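PDB 3HOL: TbpB from Actinobacillus pleuropneumoniae, which probably binds host transferrin as the surface lipoprotein component of a bacterial transferrin receptor, serving iron acquisition. Local coordinates for residues K43-D48 with N253-F258; V60-N65 with K100-Y105; S67-P72 with G87-G92. One frame throughout, in Å; residues are numbered along the deposited sequence.

All three contacts lie in what is probably the N-lobe. Contact 1 ties the segment 43-48 to the start of strand 257-265 of a β barrel, whereas contacts 2 and 3 belong to the five-stranded antiparallel sheet beside it, consistent with the handle domain of the N-lobe. Contacts 2 and 3 are close neighbours, their centres about 8 Å apart: strands 101-107 and 84-91 pair, with Y102 N 2.8 Å from V89 O. Contact 1 has its centre about 18 Å from that of contact 2, yet F258 CE2 comes within 3.7 Å of V103 O, so barrel and sheet meet directly there. Between the centres of contacts 1 and 3 the distance is about 21 Å.

Contact 1 (K43-D48 with N253-F258); sequences KVDISD and NDKSLF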
ATOM      1  N   LYS A  43      21.360 -26.776  13.408  1.00 22.19           N
ATOM      2  CA  LYS A  43      20.555 -26.201  12.300  1.00 22.06           C
ATOM      3  C   LYS A  43      19.683 -25.063  12.856  1.00 20.69           C
ATOM      4  O   LYS A  43      18.905 -25.256  13.808  1.00 21.31           O
ATOM      5  CB  LYS A  43      19.729 -27.298  11.612  1.00 22.57           C
ATOM      6  CG  LYS A  43      19.253 -26.986  10.195  1.00 24.85           C
ATOM      7  CD  LYS A  43      18.586 -28.227   9.549  1.00 26.28           C
ATOM      8  CE  LYS A  43      17.656 -27.846   8.406  1.00 28.77           C
ATOM      9  NZ  LYS A  43      16.421 -27.254   8.957  1.00 31.67           N
ATOM     10  N   VAL A  44      19.853 -23.865  12.316  1.00 17.80           N
ATOM     11  CA  VAL A  44      19.026 -22.731  12.702  1.00 16.83           C
ATOM     12  C   VAL A  44      18.511 -22.067  11.402  1.00 16.72           C
ATOM     13  O   VAL A  44      19.308 -21.646  10.529  1.00 16.48           O
ATOM     14  CB  VAL A  44      19.773 -21.720  13.609  1.00 16.83           C
ATOM     15  CG1 VAL A  44      18.970 -20.401  13.827  1.00 14.13           C
ATOM     16  CG2 VAL A  44      20.121 -22.360  14.989  1.00 18.21           C
ATOM     17  N   ASP A  45      17.188 -22.003  11.288  1.00 15.62           N
ATOM     18  CA  ASP A  45      16.534 -21.645  10.022  1.00 14.37           C
ATOM     19  C   ASP A  45      16.219 -20.161   9.977  1.00 12.77           C
ATOM     20  O   ASP A  45      16.318 -19.480  10.988  1.00 11.59           O
ATOM     21  CB  ASP A  45      15.228 -22.447   9.872  1.00 15.44           C
ATOM     22  CG  ASP A  45      15.482 -23.927   9.548  1.00 16.57           C
ATOM     23  OD1 ASP A  45      16.557 -24.291   9.050  1.00 18.77           O
ATOM     24  OD2 ASP A  45      14.599 -24.728   9.853  1.00 21.21           O
ATOM     25  N   ILE A  46      15.810 -19.663   8.808  1.00 11.74           N
ATOM     26  CA  ILE A  46      15.252 -18.320   8.716  1.00 10.62           C
ATOM     27  C   ILE A  46      14.063 -18.252   9.664  1.00 12.48           C
ATOM     28  O   ILE A  46      13.183 -19.121   9.606  1.00 11.33           O
ATOM     29  CB  ILE A  46      14.813 -18.004   7.258  1.00 10.31           C
ATOM     30  CG1 ILE A  46      15.992 -18.195   6.273  1.00  8.34           C
ATOM     31  CG2 ILE A  46      14.228 -16.581   7.122  1.00  8.74           C
ATOM     32  CD1 ILE A  46      17.120 -17.170   6.482  1.00 10.39           C
ATOM     33  N   SER A  47      14.061 -17.259  10.561  1.00 13.82           N
ATOM     34  CA  SER A  47      12.911 -17.052  11.438  1.00 15.98           C
ATOM     35  C   SER A  47      12.891 -15.603  11.873  1.00 16.11           C
ATOM     36  O   SER A  47      13.868 -14.867  11.676  1.00 15.44           O
ATOM     37  CB  SER A  47      12.996 -17.973  12.675  1.00 15.87           C
ATOM     38  OG  SER A  47      13.954 -17.428  13.555  1.00 20.07           O
ATOM     39  N   ASP A  48      11.775 -15.190  12.470  1.00 17.14           N
ATOM     40  CA  ASP A  48      11.638 -13.867  13.073  1.00 18.06           C
ATOM     41  C   ASP A  48      11.775 -12.765  12.036  1.00 16.67           C
ATOM     42  O   ASP A  48      12.431 -11.775  12.276  1.00 16.18           O
ATOM     43  CB  ASP A  48      12.667 -13.628  14.192  1.00 19.63           C
ATOM     44  CG  ASP A  48      12.449 -14.527  15.381  1.00 25.11           C
ATOM     45  OD1 ASP A  48      11.271 -14.807  15.695  1.00 27.40           O
ATOM     46  OD2 ASP A  48      13.456 -14.950  16.002  1.00 29.55           O
ATOM     47  N   ASN A 253      10.924 -22.811   0.871  1.00 10.58           N
ATOM     48  CA  ASN A 253       9.902 -23.602   1.533  1.00 12.86           C
ATOM     49  C   ASN A 253      10.456 -24.415   2.729  1.00 13.65           C
ATOM     50  O   ASN A 253       9.739 -24.635   3.671  1.00 15.03           O
ATOM     51  CB  ASN A 253       9.151 -24.493   0.545  1.00 12.21           C
ATOM     52  CG  ASN A 253       8.368 -23.704  -0.462  1.00 15.88           C
ATOM     53  OD1 ASN A 253       7.966 -22.538  -0.237  1.00 13.64           O
ATOM     54  ND2 ASN A 253       8.146 -24.331  -1.607  1.00 17.95           N
ATOM     55  N   ASP A 254      11.741 -24.768   2.713  1.00 13.86           N
ATOM     56  CA  ASP A 254      12.385 -25.417   3.872  1.00 13.05           C
ATOM     57  C   ASP A 254      13.117 -24.406   4.774  1.00 13.29           C
ATOM     58  O   ASP A 254      13.929 -24.808   5.616  1.00 12.31           O
ATOM     59  CB  ASP A 254      13.368 -26.487   3.394  1.00 13.35           C
ATOM     60  CG  ASP A 254      14.589 -25.891   2.675  1.00 14.90           C
ATOM     61  OD1 ASP A 254      14.612 -24.690   2.365  1.00 13.81           O
ATOM     62  OD2 ASP A 254      15.542 -26.628   2.393  1.00 13.68           O
ATOM     63  N   LYS A 255      12.823 -23.111   4.634  1.00 10.98           N
ATOM     64  CA  LYS A 255      13.446 -22.072   5.493  1.00 11.62           C
ATOM     65  C   LYS A 255      14.992 -21.988   5.437  1.00 10.35           C
ATOM     66  O   LYS A 255      15.615 -21.488   6.365  1.00 10.65           O
ATOM     67  CB  LYS A 255      12.978 -22.172   6.952  1.00 11.88           C
ATOM     68  CG  LYS A 255      11.450 -22.195   7.142  1.00 15.73           C
ATOM     69  CD  LYS A 255      11.114 -22.290   8.614  1.00 18.67           C
ATOM     70  CE  LYS A 255       9.649 -21.917   8.854  1.00 24.44           C
ATOM     71  NZ  LYS A 255       8.818 -23.116   8.965  1.00 24.38           N
ATOM     72  N   SER A 256      15.583 -22.426   4.338  1.00 11.21           N
ATOM     73  CA  SER A 256      17.053 -22.430   4.173  1.00 11.99           C
ATOM     74  C   SER A 256      17.605 -21.168   3.473  1.00 12.72           C
ATOM     75  O   SER A 256      18.813 -21.034   3.319  1.00 12.50           O
ATOM     76  CB  SER A 256      17.470 -23.634   3.354  1.00 12.43           C
ATOM     77  OG  SER A 256      16.930 -23.516   2.049  1.00 12.95           O
ATOM     78  N   LEU A 257      16.717 -20.281   3.029  1.00 10.94           N
ATOM     79  CA  LEU A 257      17.129 -19.082   2.288  1.00 11.58           C
ATOM     80  C   LEU A 257      16.072 -18.001   2.376  1.00 11.47           C
ATOM     81  O   LEU A 257      14.862 -18.300   2.356  1.00 11.46           O
ATOM     82  CB  LEU A 257      17.459 -19.435   0.836  1.00 10.35           C
ATOM     83  CG  LEU A 257      18.428 -18.376   0.321  1.00 12.48           C
ATOM     84  CD1 LEU A 257      19.847 -18.899   0.040  1.00  9.42           C
ATOM     85  CD2 LEU A 257      17.787 -17.627  -0.817  1.00 11.59           C
ATOM     86  N   PHE A 258      16.532 -16.753   2.525  1.00 11.50           N
ATOM     87  CA  PHE A 258      15.686 -15.557   2.493  1.00  9.60           C
ATOM     88  C   PHE A 258      16.297 -14.660   1.455  1.00 10.23           C
ATOM     89  O   PHE A 258      17.447 -14.270   1.581  1.00  9.73           O
ATOM     90  CB  PHE A 258      15.718 -14.896   3.878  1.00  9.70           C
ATOM     91  CG  PHE A 258      14.938 -13.600   4.011  1.00  9.16           C
ATOM     92  CD1 PHE A 258      13.597 -13.608   4.440  1.00  9.52           C
ATOM     93  CD2 PHE A 258      15.575 -12.353   3.841  1.00  9.94           C
ATOM     94  CE1 PHE A 258      12.906 -12.420   4.670  1.00  8.39           C
ATOM     95  CE2 PHE A 258      14.887 -11.154   4.036  1.00 11.18           C
ATOM     96  CZ  PHE A 258      13.555 -11.180   4.463  1.00 12.75           C
TER
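I46 and K255 are joined by the one backbone hydrogen bond of this contact, I46 N to K255 O at 3.1 Å. It is nearly straight, 167° at the hydrogen, and the donor lies in the plane of the carbonyl. The same oxygen also has aliphatic neighbours: I46 CG1 lies 3.3 Å from K255 O. The isoleucine side chain crosses that of F258 at about a right angle, its CD1 meeting F258 CB at 3.7 Å while CG2 approaches the phenylalanine ring obliquely, near CD1. With CG of F258 anti to its backbone N (chi1 177°), the ring heads away from the 43-48 segment and CB carries the closest contact. One residue before I46, D45 and K255 cross at about a right angle, their CB atoms 3.7 Å apart.

Further out, the D45 carboxylate is held from its own segment. K43 NZ forms a salt bridge to D45 OD1, on the syn lone pair, at 3.0 Å; N131 of strand 119-133 donates to that oxygen as well. On the opposing segment, D254 OD1 closes an Asx turn with S256 N and takes a second bond from S256 OG at 2.6 Å, fastening the turn that presents K255 O. V32 of strand 29-33 touches both I46 and F258, and S256 and F258 bond through their backbones to strand 119-133. These links put the contact at the end of an antiparallel β barrel, the N-lobe barrel of the TbpB family, where the loop that follows strand 43-44 meets the K255 turn.

Contact 2 (V60-N65 with K100-Y105); sequences VPYKAN and KGYVYY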
ATOM      1  N   VAL A  60      18.878   2.572   6.883  1.00 14.35           N
ATOM      2  CA  VAL A  60      19.003   1.142   6.739  1.00 15.30           C
ATOM      3  C   VAL A  60      18.611   0.474   8.073  1.00 15.11           C
ATOM      4  O   VAL A  60      18.974   0.989   9.136  1.00 12.86           O
ATOM      5  CB  VAL A  60      20.430   0.806   6.308  1.00 16.14           C
ATOM      6  CG1 VAL A  60      20.587  -0.631   6.020  1.00 19.42           C
ATOM      7  CG2 VAL A  60      20.753   1.574   5.005  1.00 16.85           C
ATOM      8  N   PRO A  61      17.852  -0.654   8.029  1.00 15.34           N
ATOM      9  CA  PRO A  61      17.517  -1.312   9.285  1.00 15.21           C
ATOM     10  C   PRO A  61      18.768  -1.623  10.135  1.00 15.55           C
ATOM     11  O   PRO A  61      19.782  -2.051   9.598  1.00 15.70           O
ATOM     12  CB  PRO A  61      16.860  -2.620   8.836  1.00 16.22           C
ATOM     13  CG  PRO A  61      16.359  -2.392   7.482  1.00 16.66           C
ATOM     14  CD  PRO A  61      17.209  -1.305   6.863  1.00 15.61           C
ATOM     15  N   TYR A  62      18.698  -1.401  11.445  1.00 15.49           N
ATOM     16  CA  TYR A  62      19.785  -1.773  12.373  1.00 15.98           C
ATOM     17  C   TYR A  62      21.116  -1.068  12.145  1.00 16.04           C
ATOM     18  O   TYR A  62      22.175  -1.522  12.600  1.00 13.93           O
ATOM     19  CB  TYR A  62      19.956  -3.311  12.400  1.00 16.55           C
ATOM     20  CG  TYR A  62      18.717  -3.950  12.999  1.00 17.97           C
ATOM     21  CD1 TYR A  62      18.467  -3.843  14.365  1.00 18.77           C
ATOM     22  CD2 TYR A  62      17.778  -4.603  12.196  1.00 20.29           C
ATOM     23  CE1 TYR A  62      17.314  -4.398  14.938  1.00 21.95           C
ATOM     24  CE2 TYR A  62      16.616  -5.170  12.743  1.00 21.65           C
ATOM     25  CZ  TYR A  62      16.399  -5.055  14.127  1.00 23.87           C
ATOM     26  OH  TYR A  62      15.272  -5.593  14.703  1.00 23.95           O
ATOM     27  N   LYS A  63      21.065   0.064  11.448  1.00 16.71           N
ATOM     28  CA  LYS A  63      22.255   0.880  11.245  1.00 17.76           C
ATOM     29  C   LYS A  63      23.057   1.115  12.552  1.00 18.61           C
ATOM     30  O   LYS A  63      24.285   1.014  12.539  1.00 18.34           O
ATOM     31  CB  LYS A  63      21.885   2.247  10.636  1.00 18.35           C
ATOM     32  CG  LYS A  63      22.984   3.304  10.806  1.00 20.68           C
ATOM     33  CD  LYS A  63      24.146   3.057   9.879  1.00 22.95           C
ATOM     34  CE  LYS A  63      25.194   4.209   9.951  1.00 22.89           C
ATOM     35  NZ  LYS A  63      26.203   3.907   8.902  1.00 27.52           N
ATOM     36  N   ALA A  64      22.366   1.449  13.648  1.00 18.72           N
ATOM     37  CA  ALA A  64      23.036   1.749  14.920  1.00 19.30           C
ATOM     38  C   ALA A  64      23.831   0.535  15.431  1.00 19.36           C
ATOM     39  O   ALA A  64      24.970   0.696  15.884  1.00 19.16           O
ATOM     40  CB  ALA A  64      22.025   2.223  15.992  1.00 18.81           C
ATOM     41  N   ASN A  65      23.230  -0.653  15.324  1.00 18.64           N
ATOM     42  CA  ASN A  65      23.863  -1.911  15.702  1.00 19.86           C
ATOM     43  C   ASN A  65      25.196  -2.079  14.989  1.00 19.15           C
ATOM     44  O   ASN A  65      26.168  -2.575  15.570  1.00 18.18           O
ATOM     45  CB  ASN A  65      22.987  -3.098  15.285  1.00 20.34           C
ATOM     46  CG  ASN A  65      21.943  -3.468  16.313  1.00 23.04           C
ATOM     47  OD1 ASN A  65      21.440  -2.616  17.048  1.00 28.00           O
ATOM     48  ND2 ASN A  65      21.587  -4.745  16.354  1.00 23.09           N
ATOM     49  N   LYS A 100      25.924 -11.392  13.068  1.00 11.56           N
ATOM     50  CA  LYS A 100      26.424 -11.223  11.689  1.00 10.83           C
ATOM     51  C   LYS A 100      25.772 -10.029  10.903  1.00 10.54           C
ATOM     52  O   LYS A 100      26.447  -9.350  10.101  1.00 10.47           O
ATOM     53  CB  LYS A 100      26.298 -12.551  10.921  1.00 10.87           C
ATOM     54  CG  LYS A 100      26.597 -12.484   9.426  1.00 12.40           C
ATOM     55  CD  LYS A 100      28.094 -12.169   9.097  1.00 10.67           C
ATOM     56  CE  LYS A 100      28.315 -12.279   7.604  1.00  8.41           C
ATOM     57  NZ  LYS A 100      29.743 -12.062   7.268  1.00  7.16           N
ATOM     58  N   GLY A 101      24.471  -9.797  11.118  1.00  9.42           N
ATOM     59  CA  GLY A 101      23.760  -8.698  10.462  1.00  9.36           C
ATOM     60  C   GLY A 101      22.374  -9.074   9.952  1.00  9.14           C
ATOM     61  O   GLY A 101      21.702  -9.991  10.490  1.00  6.94           O
ATOM     62  N   TYR A 102      21.946  -8.359   8.905  1.00  8.55           N
ATOM     63  CA  TYR A 102      20.566  -8.385   8.449  1.00  7.18           C
ATOM     64  C   TYR A 102      20.473  -8.242   6.939  1.00  7.08           C
ATOM     65  O   TYR A 102      21.364  -7.652   6.306  1.00  6.72           O
ATOM     66  CB  TYR A 102      19.754  -7.239   9.091  1.00  7.63           C
ATOM     67  CG  TYR A 102      19.784  -7.253  10.602  1.00 10.83           C
ATOM     68  CD1 TYR A 102      18.784  -7.905  11.311  1.00 11.80           C
ATOM     69  CD2 TYR A 102      20.830  -6.631  11.320  1.00 12.76           C
ATOM     70  CE1 TYR A 102      18.803  -7.945  12.689  1.00 17.45           C
ATOM     71  CE2 TYR A 102      20.859  -6.685  12.722  1.00 14.92           C
ATOM     72  CZ  TYR A 102      19.834  -7.334  13.379  1.00 17.42           C
ATOM     73  OH  TYR A 102      19.828  -7.426  14.757  1.00 19.79           O
ATOM     74  N   VAL A 103      19.379  -8.770   6.391  1.00  7.42           N
ATOM     75  CA  VAL A 103      19.041  -8.647   4.947  1.00  7.64           C
ATOM     76  C   VAL A 103      17.619  -8.061   4.906  1.00  7.81           C
ATOM     77  O   VAL A 103      16.735  -8.475   5.705  1.00  8.44           O
ATOM     78  CB  VAL A 103      19.140 -10.020   4.235  1.00  6.62           C
ATOM     79  CG1 VAL A 103      18.753  -9.926   2.716  1.00  7.57           C
ATOM     80  CG2 VAL A 103      20.604 -10.608   4.384  1.00  7.58           C
ATOM     81  N   TYR A 104      17.384  -7.106   4.002  1.00  8.56           N
ATOM     82  CA  TYR A 104      16.099  -6.375   3.990  1.00  7.68           C
ATOM     83  C   TYR A 104      15.693  -5.865   2.598  1.00  7.97           C
ATOM     84  O   TYR A 104      16.518  -5.781   1.658  1.00  7.35           O
ATOM     85  CB  TYR A 104      16.206  -5.178   4.940  1.00  8.17           C
ATOM     86  CG  TYR A 104      17.085  -4.088   4.366  1.00 10.09           C
ATOM     87  CD1 TYR A 104      16.517  -3.005   3.665  1.00 10.87           C
ATOM     88  CD2 TYR A 104      18.470  -4.168   4.450  1.00  9.20           C
ATOM     89  CE1 TYR A 104      17.317  -2.039   3.079  1.00 11.72           C
ATOM     90  CE2 TYR A 104      19.270  -3.194   3.893  1.00  7.77           C
ATOM     91  CZ  TYR A 104      18.679  -2.146   3.186  1.00  8.02           C
ATOM     92  OH  TYR A 104      19.453  -1.169   2.615  1.00 11.62           O
ATOM     93  N   TYR A 105      14.416  -5.549   2.446  1.00  6.90           N
ATOM     94  CA  TYR A 105      14.009  -4.577   1.407  1.00  8.25           C
ATOM     95  C   TYR A 105      13.056  -3.601   2.026  1.00  8.79           C
ATOM     96  O   TYR A 105      12.360  -3.939   3.003  1.00  7.59           O
ATOM     97  CB  TYR A 105      13.328  -5.253   0.215  1.00  7.51           C
ATOM     98  CG  TYR A 105      11.832  -5.583   0.393  1.00  9.77           C
ATOM     99  CD1 TYR A 105      10.828  -4.683  -0.025  1.00  6.50           C
ATOM    100  CD2 TYR A 105      11.434  -6.823   0.907  1.00  9.50           C
ATOM    101  CE1 TYR A 105       9.446  -4.984   0.137  1.00  6.81           C
ATOM    102  CE2 TYR A 105      10.053  -7.163   1.037  1.00  6.05           C
ATOM    103  CZ  TYR A 105       9.075  -6.221   0.626  1.00 10.25           C
ATOM    104  OH  TYR A 105       7.752  -6.507   0.761  1.00  6.58           O
TER
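Y62, in a type II β turn from V60 to K63, forms an offset stack with Y102; the turn lies over one face of strand 101-107 in the five-stranded antiparallel sheet. The turn is closed by K63 N bonding to V60 O, and Y62 occupies its third position with a positive phi (63°). From there Y62 CB points to the strand, and the CB atoms of Y102 and Y104 point back at the turn.

The aromatic stacking is close. The ring centroids of Y62 and Y102 are 3.9 Å apart and the planes differ by 11°, although the side chains as wholes cross at about a right angle. Y62 CD2 lies over the centre of the Y102 ring, 3.4 Å above its plane, whereas Y102 CZ is displaced toward the rim of the Y62 ring.

A CH-pi contact lies one turn position earlier. P61 CD is 3.6 Å from the centroid of the Y104 ring, close to its normal. With CG of Y104 set between the backbone N and the carbonyl carbon (chi1 73°), P61 CG meets it at 3.6 Å.

Apolar packing continues through V60, whose CG1 is 3.6 Å from Y104 CE2, with strand 84-91 nearby at R85 and V89. V31 of strand 29-33 is touched by P61, Y102 and Y104.

No hydrogen bond joins the two segments; the polar ends find partners outside them. Y62 OH bonds to E50, and E99 accepts from N65 ND2 and, weakly, bonds to Y102 OH. N65 ND2 itself comes to the edge of the Y102 ring, near its plane, 3.6 Å from Y102 OH.

Contact 3 (S67-P72 with G87-G92); sequences SKYNYP and GYVIDG
D91 reaches N70 and Y71 because its CG is anti to the backbone N (chi1 -165°), which carries the carboxylate across to the 67-72 loop. Y69, with CG anti to its carbonyl carbon, sets that atom toward the aspartate, and the two side chains slide past each other in opposite directions, ring and carboxylate planes only 3° apart.

The carboxylate grips two successive backbone amides. N70 N donates to D91 OD2 at 2.8 Å and Y71 N to D91 OD1 at 2.9 Å, each donor standing about 40° out of the carboxylate plane. D91 OD1 also accepts from E93 N, so one side chain fastens both the loop and the chain just beyond its own strand.

The Y69 ring packs against the strand backbone. Y69 CD2 lies 3.3 Å from D91 N, and V89 O lies at the edge of the ring. Y69 CB is 3.6 Å from D91 CG, and Y69 OH is anchored on E99.

Backbone pairing takes over as the loop ends. G92 N donates to Y71 O at 2.8 Å in a nearly straight bond, and P72 faces D91 as an antiparallel non-hydrogen-bonded pair. Strand 72-74 then pairs on with strand 84-91 through I90 and D73. The loop thus leads into an edge strand, 72-74, of an antiparallel sheet, here probably that of the N-lobe handle.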
ATOM      1  N   SER A  67      27.501  -0.065  13.999  1.00 20.97           N
ATOM      2  CA  SER A  67      28.653   0.667  14.539  1.00 22.24           C
ATOM      3  C   SER A  67      29.571  -0.188  15.410  1.00 22.44           C
ATOM      4  O   SER A  67      30.727   0.159  15.577  1.00 23.19           O
ATOM      5  CB  SER A  67      28.192   1.877  15.356  1.00 23.45           C
ATOM      6  OG  SER A  67      27.613   1.449  16.591  1.00 24.62           O
ATOM      7  N   LYS A  68      29.060  -1.284  15.968  1.00 21.62           N
ATOM      8  CA  LYS A  68      29.863  -2.180  16.812  1.00 21.43           C
ATOM      9  C   LYS A  68      30.496  -3.321  16.030  1.00 19.79           C
ATOM     10  O   LYS A  68      31.208  -4.153  16.621  1.00 20.13           O
ATOM     11  CB  LYS A  68      29.006  -2.806  17.936  1.00 22.55           C
ATOM     12  CG  LYS A  68      28.415  -1.824  18.982  1.00 26.76           C
ATOM     13  CD  LYS A  68      27.075  -2.419  19.496  1.00 33.05           C
ATOM     14  CE  LYS A  68      26.661  -1.965  20.905  1.00 36.35           C
ATOM     15  NZ  LYS A  68      26.461  -0.485  20.964  1.00 38.68           N
ATOM     16  N   TYR A  69      30.229  -3.416  14.730  1.00 17.46           N
ATOM     17  CA  TYR A  69      30.755  -4.539  13.930  1.00 16.34           C
ATOM     18  C   TYR A  69      32.244  -4.384  13.685  1.00 15.34           C
ATOM     19  O   TYR A  69      32.741  -3.279  13.567  1.00 15.02           O
ATOM     20  CB  TYR A  69      30.064  -4.571  12.557  1.00 15.02           C
ATOM     21  CG  TYR A  69      28.612  -4.990  12.571  1.00 14.54           C
ATOM     22  CD1 TYR A  69      27.932  -5.246  13.776  1.00 13.94           C
ATOM     23  CD2 TYR A  69      27.900  -5.088  11.359  1.00 11.06           C
ATOM     24  CE1 TYR A  69      26.570  -5.602  13.765  1.00 14.22           C
ATOM     25  CE2 TYR A  69      26.552  -5.452  11.337  1.00 13.39           C
ATOM     26  CZ  TYR A  69      25.893  -5.692  12.554  1.00 15.09           C
ATOM     27  OH  TYR A  69      24.572  -6.045  12.556  1.00 14.87           O
ATOM     28  N   ASN A  70      32.957  -5.484  13.551  1.00 16.07           N
ATOM     29  CA  ASN A  70      34.385  -5.420  13.228  1.00 17.06           C
ATOM     30  C   ASN A  70      34.690  -4.662  11.954  1.00 17.03           C
ATOM     31  O   ASN A  70      35.610  -3.865  11.925  1.00 17.08           O
ATOM     32  CB  ASN A  70      34.986  -6.826  13.180  1.00 16.98           C
ATOM     33  CG  ASN A  70      34.984  -7.483  14.544  1.00 18.26           C
ATOM     34  OD1 ASN A  70      34.338  -8.502  14.764  1.00 20.96           O
ATOM     35  ND2 ASN A  70      35.692  -6.882  15.472  1.00 16.79           N
ATOM     36  N   TYR A  71      33.918  -4.933  10.905  1.00 17.42           N
ATOM     37  CA  TYR A  71      34.022  -4.218   9.636  1.00 17.58           C
ATOM     38  C   TYR A  71      32.606  -3.997   9.144  1.00 17.04           C
ATOM     39  O   TYR A  71      32.048  -4.893   8.499  1.00 16.63           O
ATOM     40  CB  TYR A  71      34.811  -5.046   8.615  1.00 18.12           C
ATOM     41  CG  TYR A  71      35.199  -4.237   7.403  1.00 24.36           C
ATOM     42  CD1 TYR A  71      36.492  -3.677   7.295  1.00 29.22           C
ATOM     43  CD2 TYR A  71      34.269  -3.989   6.371  1.00 26.99           C
ATOM     44  CE1 TYR A  71      36.851  -2.915   6.175  1.00 31.58           C
ATOM     45  CE2 TYR A  71      34.612  -3.221   5.262  1.00 31.04           C
ATOM     46  CZ  TYR A  71      35.900  -2.698   5.168  1.00 33.65           C
ATOM     47  OH  TYR A  71      36.231  -1.945   4.067  1.00 38.81           O
ATOM     48  N   PRO A  72      31.994  -2.826   9.481  1.00 16.35           N
ATOM     49  CA  PRO A  72      30.593  -2.627   9.088  1.00 15.46           C
ATOM     50  C   PRO A  72      30.500  -2.600   7.577  1.00 15.03           C
ATOM     51  O   PRO A  72      31.255  -1.873   6.913  1.00 14.87           O
ATOM     52  CB  PRO A  72      30.221  -1.248   9.674  1.00 16.17           C
ATOM     53  CG  PRO A  72      31.329  -0.978  10.783  1.00 17.92           C
ATOM     54  CD  PRO A  72      32.554  -1.696  10.257  1.00 16.56           C
ATOM     55  N   GLY A  87      19.079  -4.802   0.290  1.00  9.06           N
ATOM     56  CA  GLY A  87      20.521  -5.031   0.527  1.00  8.28           C
ATOM     57  C   GLY A  87      20.768  -5.731   1.845  1.00  7.58           C
ATOM     58  O   GLY A  87      19.969  -6.577   2.279  1.00  6.56           O
ATOM     59  N   TYR A  88      21.892  -5.409   2.453  1.00  7.14           N
ATOM     60  CA  TYR A  88      22.273  -6.072   3.689  1.00  8.51           C
ATOM     61  C   TYR A  88      23.017  -5.062   4.570  1.00  8.59           C
ATOM     62  O   TYR A  88      23.464  -4.012   4.088  1.00  8.22           O
ATOM     63  CB  TYR A  88      23.179  -7.284   3.376  1.00  7.21           C
ATOM     64  CG  TYR A  88      24.323  -6.976   2.404  1.00  9.80           C
ATOM     65  CD1 TYR A  88      25.480  -6.274   2.826  1.00  9.74           C
ATOM     66  CD2 TYR A  88      24.233  -7.355   1.057  1.00  7.91           C
ATOM     67  CE1 TYR A  88      26.505  -5.960   1.904  1.00 10.01           C
ATOM     68  CE2 TYR A  88      25.274  -7.075   0.135  1.00  9.05           C
ATOM     69  CZ  TYR A  88      26.390  -6.393   0.582  1.00 11.77           C
ATOM     70  OH  TYR A  88      27.371  -6.142  -0.309  1.00 12.12           O
ATOM     71  N   VAL A  89      23.139  -5.404   5.849  1.00  8.81           N
ATOM     72  CA  VAL A  89      23.867  -4.638   6.843  1.00  9.17           C
ATOM     73  C   VAL A  89      24.601  -5.763   7.581  1.00  9.52           C
ATOM     74  O   VAL A  89      23.987  -6.494   8.344  1.00  9.38           O
ATOM     75  CB  VAL A  89      22.891  -3.877   7.817  1.00  9.77           C
ATOM     76  CG1 VAL A  89      23.641  -3.218   9.021  1.00  9.15           C
ATOM     77  CG2 VAL A  89      22.108  -2.832   7.080  1.00 12.85           C
ATOM     78  N   ILE A  90      25.881  -5.966   7.294  1.00  9.97           N
ATOM     79  CA  ILE A  90      26.593  -7.103   7.902  1.00  9.56           C
ATOM     80  C   ILE A  90      27.979  -6.731   8.435  1.00  9.09           C
ATOM     81  O   ILE A  90      28.532  -5.662   8.114  1.00  9.43           O
ATOM     82  CB  ILE A  90      26.759  -8.293   6.947  1.00  9.59           C
ATOM     83  CG1 ILE A  90      27.690  -7.933   5.762  1.00  9.97           C
ATOM     84  CG2 ILE A  90      25.366  -8.863   6.473  1.00 10.08           C
ATOM     85  CD1 ILE A  90      27.964  -9.092   4.712  1.00  9.73           C
ATOM     86  N   ASP A  91      28.514  -7.605   9.277  1.00  9.59           N
ATOM     87  CA  ASP A  91      29.928  -7.529   9.665  1.00  9.91           C
ATOM     88  C   ASP A  91      30.707  -8.288   8.628  1.00 10.29           C
ATOM     89  O   ASP A  91      30.563  -9.517   8.523  1.00 11.12           O
ATOM     90  CB  ASP A  91      30.126  -8.170  11.051  1.00  9.44           C
ATOM     91  CG  ASP A  91      31.469  -7.801  11.681  1.00 11.83           C
ATOM     92  OD1 ASP A  91      32.394  -7.432  10.937  1.00  8.83           O
ATOM     93  OD2 ASP A  91      31.577  -7.853  12.930  1.00 12.23           O
ATOM     94  N   GLY A  92      31.531  -7.582   7.853  1.00  9.43           N
ATOM     95  CA  GLY A  92      32.375  -8.264   6.852  1.00 11.20           C
ATOM     96  C   GLY A  92      33.630  -8.934   7.407  1.00 11.45           C
ATOM     97  O   GLY A  92      34.404  -9.538   6.676  1.00 11.54           O
TER